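Local coordinates for soluble lytic murein transglycosylase (Escherichia coli, PDB 1QSA), which cleaves the glycosidic bonds between N-acetylmuramic acid and N-acetylglucosamine in peptidoglycan, forming a 1,6-anhydro bond in the N-acetylmuramic acid residue, at residues Val258-Met263 and Ser284-Glu289. Sequence-based numbering, arbitrary orientation.
Sequences VAWRLM and STSLIE. With SO4 (sulfate ion), chain D.
L287 pushes its CD1 methyl into a hollow walled by A259, W260 and M263. The methyl sits over one face of the indole in a CH-pi contact, 3.8 Å from the centroid of the five-membered ring and 3° off its normal. A259 CB and M263 CE, 4.1 and 3.9 Å from L287 CD1, form two more walls; the bend at chi2 of M263 (-59°) sets SD, and the extended chi3 carries CE to that methyl. I279 of helix 269-280 packs against both A259 and M263. The six-membered ring of W260 reaches S286, whose OG lies 3.5 Å from CZ2 at the indole edge. In the ring plane, W260 NE1 donates to a water (2.9 Å) that donates to S284 OG. With OG anti to its backbone N (chi1 176°), S284 accepts from L287 N and donates to a sulfate, probably from the crystallisation liquor, that also takes bonds from T285 N, S286 N and S286 OG. An alanine at S284 would probably leave L287 N uncapped and the indole-bound water without this acceptor. The contact joins the C-terminal part of helix 248-260 and the loop that follows to the serine-capped start of helix 285-298, packing within the alpha-superhelix of Slt70.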
ATOM      1  N   VAL A 258      26.108  -0.586   4.470  1.00 16.92           N
ATOM      2  CA  VAL A 258      26.713  -1.914   4.525  1.00 17.70           C
ATOM      3  C   VAL A 258      26.153  -2.747   5.675  1.00 17.94           C
ATOM      4  O   VAL A 258      25.836  -3.926   5.493  1.00 15.90           O
ATOM      5  CB  VAL A 258      28.248  -1.812   4.616  1.00 18.27           C
ATOM      6  CG1 VAL A 258      28.869  -3.189   4.875  1.00 16.59           C
ATOM      7  CG2 VAL A 258      28.796  -1.244   3.319  1.00 18.88           C
ATOM      8  N   ALA A 259      25.984  -2.119   6.839  1.00 17.73           N
ATOM      9  CA  ALA A 259      25.462  -2.802   8.026  1.00 19.32           C
ATOM     10  C   ALA A 259      24.107  -3.448   7.761  1.00 19.32           C
ATOM     11  O   ALA A 259      23.826  -4.536   8.267  1.00 19.38           O
ATOM     12  CB  ALA A 259      25.384  -1.841   9.205  1.00 18.33           C
ATOM     13  N   TRP A 260      23.261  -2.774   6.980  1.00 18.21           N
ATOM     14  CA  TRP A 260      21.950  -3.301   6.615  1.00 19.99           C
ATOM     15  C   TRP A 260      22.065  -4.619   5.870  1.00 21.20           C
ATOM     16  O   TRP A 260      21.149  -5.445   5.907  1.00 21.54           O
ATOM     17  CB  TRP A 260      21.221  -2.327   5.681  1.00 20.34           C
ATOM     18  CG  TRP A 260      20.342  -1.359   6.375  1.00 20.24           C
ATOM     19  CD1 TRP A 260      20.563  -0.026   6.545  1.00 19.75           C
ATOM     20  CD2 TRP A 260      19.087  -1.645   7.005  1.00 19.10           C
ATOM     21  NE1 TRP A 260      19.522   0.541   7.249  1.00 20.33           N
ATOM     22  CE2 TRP A 260      18.604  -0.431   7.542  1.00 19.25           C
ATOM     23  CE3 TRP A 260      18.325  -2.806   7.163  1.00 20.27           C
ATOM     24  CZ2 TRP A 260      17.392  -0.345   8.228  1.00 19.88           C
ATOM     25  CZ3 TRP A 260      17.110  -2.721   7.849  1.00 22.25           C
ATOM     26  CH2 TRP A 260      16.662  -1.497   8.371  1.00 19.68           C
ATOM     27  N   ARG A 261      23.161  -4.772   5.127  1.00 20.60           N
ATOM     28  CA  ARG A 261      23.387  -5.964   4.321  1.00 20.35           C
ATOM     29  C   ARG A 261      24.169  -7.064   5.042  1.00 20.11           C
ATOM     30  O   ARG A 261      24.493  -8.083   4.441  1.00 19.76           O
ATOM     31  CB  ARG A 261      24.091  -5.605   3.004  1.00 21.78           C
ATOM     32  CG  ARG A 261      23.509  -4.413   2.241  1.00 24.60           C
ATOM     33  CD  ARG A 261      21.996  -4.485   2.085  1.00 31.36           C
ATOM     34  NE  ARG A 261      21.542  -5.702   1.427  1.00 35.05           N
ATOM     35  CZ  ARG A 261      20.341  -5.838   0.871  1.00 39.91           C
ATOM     36  NH1 ARG A 261      19.488  -4.819   0.865  1.00 41.33           N
ATOM     37  NH2 ARG A 261      20.001  -6.984   0.295  1.00 41.65           N
ATOM     38  N   LEU A 262      24.486  -6.847   6.313  1.00 19.40           N
ATOM     39  CA  LEU A 262      25.225  -7.842   7.098  1.00 19.92           C
ATOM     40  C   LEU A 262      24.339  -8.389   8.217  1.00 20.03           C
ATOM     41  O   LEU A 262      24.825  -8.743   9.288  1.00 20.38           O
ATOM     42  CB  LEU A 262      26.503  -7.226   7.671  1.00 18.57           C
ATOM     43  CG  LEU A 262      27.571  -6.860   6.632  1.00 19.31           C
ATOM     44  CD1 LEU A 262      28.733  -6.132   7.289  1.00 19.38           C
ATOM     45  CD2 LEU A 262      28.049  -8.115   5.911  1.00 18.50           C
ATOM     46  N   MET A 263      23.036  -8.435   7.949  1.00 22.79           N
ATOM     47  CA  MET A 263      22.035  -8.918   8.899  1.00 26.51           C
ATOM     48  C   MET A 263      21.674 -10.383   8.696  1.00 28.75           C
ATOM     49  O   MET A 263      20.795 -10.902   9.389  1.00 29.53           O
ATOM     50  CB  MET A 263      20.750  -8.094   8.780  1.00 26.78           C
ATOM     51  CG  MET A 263      20.881  -6.667   9.267  1.00 28.06           C
ATOM     52  SD  MET A 263      21.378  -6.602  10.995  1.00 27.15           S
ATOM     53  CE  MET A 263      21.539  -4.844  11.221  1.00 25.17           C
ATOM     54  N   SER A 284      20.855   6.092  12.768  1.00 19.95           N
ATOM     55  CA  SER A 284      19.681   5.512  12.127  1.00 17.76           C
ATOM     56  C   SER A 284      18.816   4.658  13.046  1.00 16.46           C
ATOM     57  O   SER A 284      19.220   3.560  13.447  1.00 15.12           O
ATOM     58  CB  SER A 284      20.106   4.682  10.907  1.00 18.04           C
ATOM     59  OG  SER A 284      18.996   4.037  10.316  1.00 18.35           O
ATOM     60  N   THR A 285      17.617   5.148  13.343  1.00 16.22           N
ATOM     61  CA  THR A 285      16.676   4.414  14.176  1.00 16.54           C
ATOM     62  C   THR A 285      16.288   3.067  13.555  1.00 16.48           C
ATOM     63  O   THR A 285      16.290   2.039  14.236  1.00 15.98           O
ATOM     64  CB  THR A 285      15.404   5.232  14.418  1.00 17.91           C
ATOM     65  OG1 THR A 285      15.725   6.353  15.246  1.00 20.22           O
ATOM     66  CG2 THR A 285      14.332   4.391  15.106  1.00 16.62           C
ATOM     67  N   SER A 286      15.975   3.065  12.262  1.00 16.24           N
ATOM     68  CA  SER A 286      15.568   1.824  11.606  1.00 16.22           C
ATOM     69  C   SER A 286      16.676   0.767  11.610  1.00 15.65           C
ATOM     70  O   SER A 286      16.386  -0.408  11.778  1.00 14.55           O
ATOM     71  CB  SER A 286      15.049   2.096  10.182  1.00 18.25           C
ATOM     72  OG  SER A 286      16.054   2.701   9.396  1.00 20.95           O
ATOM     73  N   LEU A 287      17.934   1.192  11.474  1.00 15.54           N
ATOM     74  CA  LEU A 287      19.061   0.254  11.496  1.00 15.11           C
ATOM     75  C   LEU A 287      19.219  -0.375  12.888  1.00 15.10           C
ATOM     76  O   LEU A 287      19.415  -1.586  13.013  1.00 15.49           O
ATOM     77  CB  LEU A 287      20.351   0.956  11.083  1.00 15.70           C
ATOM     78  CG  LEU A 287      21.638   0.114  11.081  1.00 16.65           C
ATOM     79  CD1 LEU A 287      21.505  -1.134  10.186  1.00 18.12           C
ATOM     80  CD2 LEU A 287      22.798   1.001  10.631  1.00 18.36           C
ATOM     81  N   ILE A 288      19.123   0.451  13.929  1.00 14.20           N
ATOM     82  CA  ILE A 288      19.229  -0.036  15.307  1.00 14.34           C
ATOM     83  C   ILE A 288      18.074  -1.001  15.582  1.00 11.94           C
ATOM     84  O   ILE A 288      18.277  -2.041  16.197  1.00 12.49           O
ATOM     85  CB  ILE A 288      19.213   1.137  16.326  1.00 13.52           C
ATOM     86  CG1 ILE A 288      20.430   2.039  16.086  1.00 15.43           C
ATOM     87  CG2 ILE A 288      19.222   0.589  17.759  1.00 13.85           C
ATOM     88  CD1 ILE A 288      20.330   3.435  16.715  1.00 15.83           C
ATOM     89  N   GLU A 289      16.871  -0.671  15.102  1.00 12.30           N
ATOM     90  CA  GLU A 289      15.716  -1.556  15.288  1.00 12.86           C
ATOM     91  C   GLU A 289      15.938  -2.900  14.595  1.00 12.78           C
ATOM     92  O   GLU A 289      15.546  -3.957  15.121  1.00 11.79           O
ATOM     93  CB  GLU A 289      14.435  -0.899  14.763  1.00 13.06           C
ATOM     94  CG  GLU A 289      13.941   0.233  15.669  1.00 12.93           C
ATOM     95  CD  GLU A 289      12.729   0.946  15.114  1.00 17.01           C
ATOM     96  OE1 GLU A 289      12.681   1.195  13.887  1.00 16.42           O
ATOM     97  OE2 GLU A 289      11.812   1.253  15.902  1.00 16.86           O
TER
HETATM   98  S   SO4 D 703      16.221   6.458  10.080  1.00 34.28           S
HETATM   99  O1  SO4 D 703      15.381   5.313  10.468  1.00 32.42           O
HETATM  100  O2  SO4 D 703      16.620   7.200  11.302  1.00 35.40           O
HETATM  101  O3  SO4 D 703      17.421   6.007   9.354  1.00 32.04           O
HETATM  102  O4  SO4 D 703      15.445   7.351   9.199  1.00 36.64           O
HETATM  103  O   HOH W   1      19.530   3.379   7.723  1.00 33.57           O